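Local coordinates for VgrG protein (Vibrio cholerae, PDB 4E1C) that probably uses ATP and magnesium to cross-link actin covalently in host cells, through the actin cross-linking domain of a type VI secretion effector, at residues 27-32 / 171-176. Sequence-based numbering, arbitrary orientation.
Sequences IENELA and SGQQAT. With MG (magnesium ion), chain D; MG (magnesium ion), chain E; ADP (adenosine-5'-diphosphate), chain B.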
ATOM      1  N   ILE A  27      -2.010   6.487   4.944  1.00 24.38           N
ATOM      2  CA  ILE A  27      -2.531   5.492   5.888  1.00 24.12           C
ATOM      3  C   ILE A  27      -3.738   4.763   5.290  1.00 29.67           C
ATOM      4  O   ILE A  27      -4.380   5.291   4.383  1.00 30.11           O
ATOM      5  CB  ILE A  27      -2.810   6.060   7.313  1.00 26.69           C
ATOM      6  CG1 ILE A  27      -3.921   7.145   7.322  1.00 26.49           C
ATOM      7  CG2 ILE A  27      -1.513   6.517   8.012  1.00 27.27           C
ATOM      8  CD1 ILE A  27      -4.527   7.490   8.718  1.00 28.18           C
ATOM      9  N   GLU A  28      -4.008   3.541   5.768  1.00 26.06           N
ATOM     10  CA  GLU A  28      -5.147   2.700   5.390  1.00 25.04           C
ATOM     11  C   GLU A  28      -5.763   2.240   6.680  1.00 27.43           C
ATOM     12  O   GLU A  28      -5.034   1.832   7.587  1.00 25.22           O
ATOM     13  CB  GLU A  28      -4.711   1.486   4.564  1.00 26.10           C
ATOM     14  CG  GLU A  28      -4.288   1.818   3.148  1.00 34.14           C
ATOM     15  CD  GLU A  28      -3.511   0.699   2.479  1.00 52.49           C
ATOM     16  OE1 GLU A  28      -2.348   0.439   2.873  1.00 43.47           O
ATOM     17  OE2 GLU A  28      -4.080   0.071   1.560  1.00 47.90           O
ATOM     18  N   ASN A  29      -7.093   2.358   6.795  1.00 24.52           N
ATOM     19  CA  ASN A  29      -7.793   1.972   8.023  1.00 23.91           C
ATOM     20  C   ASN A  29      -9.105   1.248   7.744  1.00 27.58           C
ATOM     21  O   ASN A  29     -10.102   1.857   7.324  1.00 27.08           O
ATOM     22  CB  ASN A  29      -8.050   3.209   8.902  1.00 30.28           C
ATOM     23  CG  ASN A  29      -8.233   2.925  10.382  1.00 54.08           C
ATOM     24  OD1 ASN A  29      -8.053   3.800  11.228  1.00 60.87           O
ATOM     25  ND2 ASN A  29      -8.542   1.696  10.745  1.00 41.38           N
ATOM     26  N   GLU A  30      -9.098  -0.058   7.977  1.00 27.32           N
ATOM     27  CA  GLU A  30     -10.274  -0.892   7.778  1.00 27.65           C
ATOM     28  C   GLU A  30     -11.168  -0.753   9.007  1.00 31.75           C
ATOM     29  O   GLU A  30     -10.685  -0.783  10.144  1.00 32.77           O
ATOM     30  CB  GLU A  30      -9.862  -2.338   7.517  1.00 29.40           C
ATOM     31  CG  GLU A  30     -10.973  -3.197   6.940  1.00 41.09           C
ATOM     32  CD  GLU A  30     -10.670  -4.679   6.905  1.00 64.91           C
ATOM     33  OE1 GLU A  30     -11.398  -5.413   6.198  1.00 45.88           O
ATOM     34  OE2 GLU A  30      -9.701  -5.110   7.573  1.00 74.80           O
ATOM     35  N   LEU A  31     -12.449  -0.486   8.771  1.00 27.88           N
ATOM     36  CA  LEU A  31     -13.403  -0.251   9.855  1.00 26.39           C
ATOM     37  C   LEU A  31     -14.062  -1.529  10.301  1.00 30.56           C
ATOM     38  O   LEU A  31     -14.244  -2.440   9.504  1.00 28.43           O
ATOM     39  CB  LEU A  31     -14.476   0.779   9.430  1.00 25.16           C
ATOM     40  CG  LEU A  31     -13.978   2.153   8.956  1.00 28.93           C
ATOM     41  CD1 LEU A  31     -15.101   2.972   8.442  1.00 28.15           C
ATOM     42  CD2 LEU A  31     -13.194   2.898  10.047  1.00 30.68           C
ATOM     43  N   ALA A  32     -14.463  -1.578  11.580  1.00 29.67           N
ATOM     44  CA  ALA A  32     -15.241  -2.681  12.128  1.00 28.60           C
ATOM     45  C   ALA A  32     -16.611  -2.104  12.468  1.00 29.62           C
ATOM     46  O   ALA A  32     -16.711  -0.937  12.859  1.00 28.51           O
ATOM     47  CB  ALA A  32     -14.579  -3.224  13.392  1.00 29.63           C
ATOM     48  N   SER A 171      -4.939  -3.878  14.007  1.00 42.58           N
ATOM     49  CA  SER A 171      -5.063  -5.023  13.081  1.00 40.69           C
ATOM     50  C   SER A 171      -5.720  -4.624  11.743  1.00 39.31           C
ATOM     51  O   SER A 171      -5.524  -5.309  10.749  1.00 38.96           O
ATOM     52  CB  SER A 171      -5.806  -6.195  13.732  1.00 42.81           C
ATOM     53  OG  SER A 171      -7.201  -5.959  13.811  1.00 47.31           O
ATOM     54  N   GLY A 172      -6.489  -3.529  11.737  1.00 32.53           N
ATOM     55  CA  GLY A 172      -7.098  -3.001  10.521  1.00 30.23           C
ATOM     56  C   GLY A 172      -6.296  -1.873   9.897  1.00 31.03           C
ATOM     57  O   GLY A 172      -6.716  -1.303   8.885  1.00 29.92           O
ATOM     58  N   GLN A 173      -5.109  -1.564  10.464  1.00 26.96           N
ATOM     59  CA  GLN A 173      -4.282  -0.426  10.050  1.00 26.35           C
ATOM     60  C   GLN A 173      -2.944  -0.705   9.381  1.00 29.09           C
ATOM     61  O   GLN A 173      -2.194  -1.581   9.809  1.00 28.67           O
ATOM     62  CB  GLN A 173      -4.075   0.537  11.225  1.00 27.69           C
ATOM     63  CG  GLN A 173      -5.389   1.171  11.713  1.00 32.79           C
ATOM     64  CD  GLN A 173      -5.256   2.025  12.959  1.00 45.25           C
ATOM     65  OE1 GLN A 173      -4.436   1.768  13.849  1.00 37.08           O
ATOM     66  NE2 GLN A 173      -6.129   3.018  13.089  1.00 36.88           N
ATOM     67  N   GLN A 174      -2.628   0.109   8.359  1.00 25.09           N
ATOM     68  CA  GLN A 174      -1.349   0.105   7.640  1.00 24.46           C
ATOM     69  C   GLN A 174      -0.920   1.536   7.397  1.00 26.36           C
ATOM     70  O   GLN A 174      -1.743   2.440   7.389  1.00 24.70           O
ATOM     71  CB  GLN A 174      -1.418  -0.628   6.293  1.00 26.12           C
ATOM     72  CG  GLN A 174      -1.284  -2.133   6.382  1.00 43.64           C
ATOM     73  CD  GLN A 174      -2.620  -2.800   6.282  1.00 62.99           C
ATOM     74  OE1 GLN A 174      -3.250  -2.826   5.215  1.00 60.44           O
ATOM     75  NE2 GLN A 174      -3.078  -3.365   7.393  1.00 53.58           N
ATOM     76  N   ALA A 175       0.382   1.731   7.188  1.00 24.05           N
ATOM     77  CA  ALA A 175       0.965   3.013   6.841  1.00 23.87           C
ATOM     78  C   ALA A 175       1.878   2.755   5.644  1.00 28.70           C
ATOM     79  O   ALA A 175       2.475   1.686   5.567  1.00 28.58           O
ATOM     80  CB  ALA A 175       1.763   3.565   8.011  1.00 24.53           C
ATOM     81  N   THR A 176       1.939   3.714   4.689  1.00 25.27           N
ATOM     82  CA  THR A 176       2.784   3.641   3.496  1.00 23.17           C
ATOM     83  C   THR A 176       3.700   4.851   3.511  1.00 25.92           C
ATOM     84  O   THR A 176       3.222   5.969   3.605  1.00 24.79           O
ATOM     85  CB  THR A 176       1.952   3.498   2.200  1.00 26.03           C
ATOM     86  OG1 THR A 176       1.265   2.247   2.220  1.00 25.72           O
ATOM     87  CG2 THR A 176       2.824   3.536   0.939  1.00 19.44           C
TER
HETATM   88 MG    MG D 403      -2.609  -2.608   2.738  1.00 66.36          MG
HETATM   89 MG    MG E 404      -5.914   0.271  -0.046  1.00 58.60          MG
HETATM   90  PB  ADP B 401      -4.560  -0.321  -2.861  1.00 83.38           P
HETATM   91  O1B ADP B 401      -3.461  -0.755  -3.746  1.00 83.46           O
HETATM   92  O2B ADP B 401      -5.866  -0.163  -3.689  1.00 86.09           O
HETATM   93  O3B ADP B 401      -4.786  -1.350  -1.747  1.00 81.90           O
HETATM   94  PA  ADP B 401      -3.550   2.426  -2.863  1.00 74.29           P
HETATM   95  O1A ADP B 401      -2.718   2.065  -4.044  1.00 74.00           O
HETATM   96  O2A ADP B 401      -4.703   3.341  -3.293  1.00 75.59           O
HETATM   97  O3A ADP B 401      -4.170   1.094  -2.217  1.00 79.30           O
HETATM   98  O5' ADP B 401      -2.640   3.168  -1.801  1.00 60.04           O
HETATM   99  C5' ADP B 401      -2.257   2.578  -0.554  1.00 44.59           C
HETATM  100  C4' ADP B 401      -1.582   3.622   0.301  1.00 34.90           C
HETATM  101  O4' ADP B 401      -0.572   4.332  -0.451  1.00 29.73           O
HETATM  102  C3' ADP B 401      -2.476   4.687   0.951  1.00 28.86           C
HETATM  103  O3' ADP B 401      -2.213   4.702   2.347  1.00 30.36           O
HETATM  104  C2' ADP B 401      -2.006   5.984   0.291  1.00 27.95           C
HETATM  105  O2' ADP B 401      -2.127   7.173   1.051  1.00 26.04           O
HETATM  106  C1' ADP B 401      -0.543   5.639   0.070  1.00 27.66           C
HETATM  107  N9  ADP B 401       0.173   6.524  -0.837  1.00 24.49           N
HETATM  108  C8  ADP B 401      -0.139   6.835  -2.135  1.00 20.75           C
HETATM  109  N7  ADP B 401       0.706   7.666  -2.689  1.00 21.69           N
HETATM  110  C5  ADP B 401       1.636   7.916  -1.699  1.00 20.43           C
HETATM  111  C6  ADP B 401       2.809   8.692  -1.667  1.00 21.97           C
HETATM  112  N6  ADP B 401       3.243   9.418  -2.710  1.00 23.36           N
HETATM  113  N1  ADP B 401       3.523   8.715  -0.520  1.00 22.08           N
HETATM  114  C2  ADP B 401       3.089   8.007   0.527  1.00 19.89           C
HETATM  115  N3  ADP B 401       1.999   7.242   0.617  1.00 20.57           N
HETATM  116  C4  ADP B 401       1.314   7.231  -0.540  1.00 21.24           C
HETATM  117  O   HOH W   1      -0.954   2.500   3.670  1.00 31.91           O
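E28 and Q174 form a hydrogen-bonded pair between antiparallel strands in the nucleotide-binding site of the actin cross-linking domain. E28 N donates to Q174 O at 3.0 Å, and Q174 N returns the bond to E28 O at 3.1 Å. Two residues along, beyond the non-hydrogen-bonded pair N29/Q173, G172 O accepts an almost straight bond from E30 N (2.8 Å, 179°). On its other edge, strand 24-32 pairs with strand 85-97, where I27 bonds to S93 and N29 to L91.

On one face the side chains of N29 and Q173 run side by side, with their amide planes turned 63° apart. Q173 NE2 donates to N29 OD1 at 2.8 Å, from above the acceptor's carbonyl plane. Q173 NE2 also bonds to P364 O. N29 ND2 makes a weak bond to E30 O.

The other face holds the metals. Q174 turns at chi2 (101°), and its OE1 binds one magnesium at 2.6 Å, together with E351. E28 OE2 binds the second magnesium at 2.4 Å. ADP O3' donates a weak hydrogen bond to I27 O. One water joins the strands to the ribose: it bonds to T176 OG1 and ADP O3', and donates to E28 OE1 at 2.6 Å.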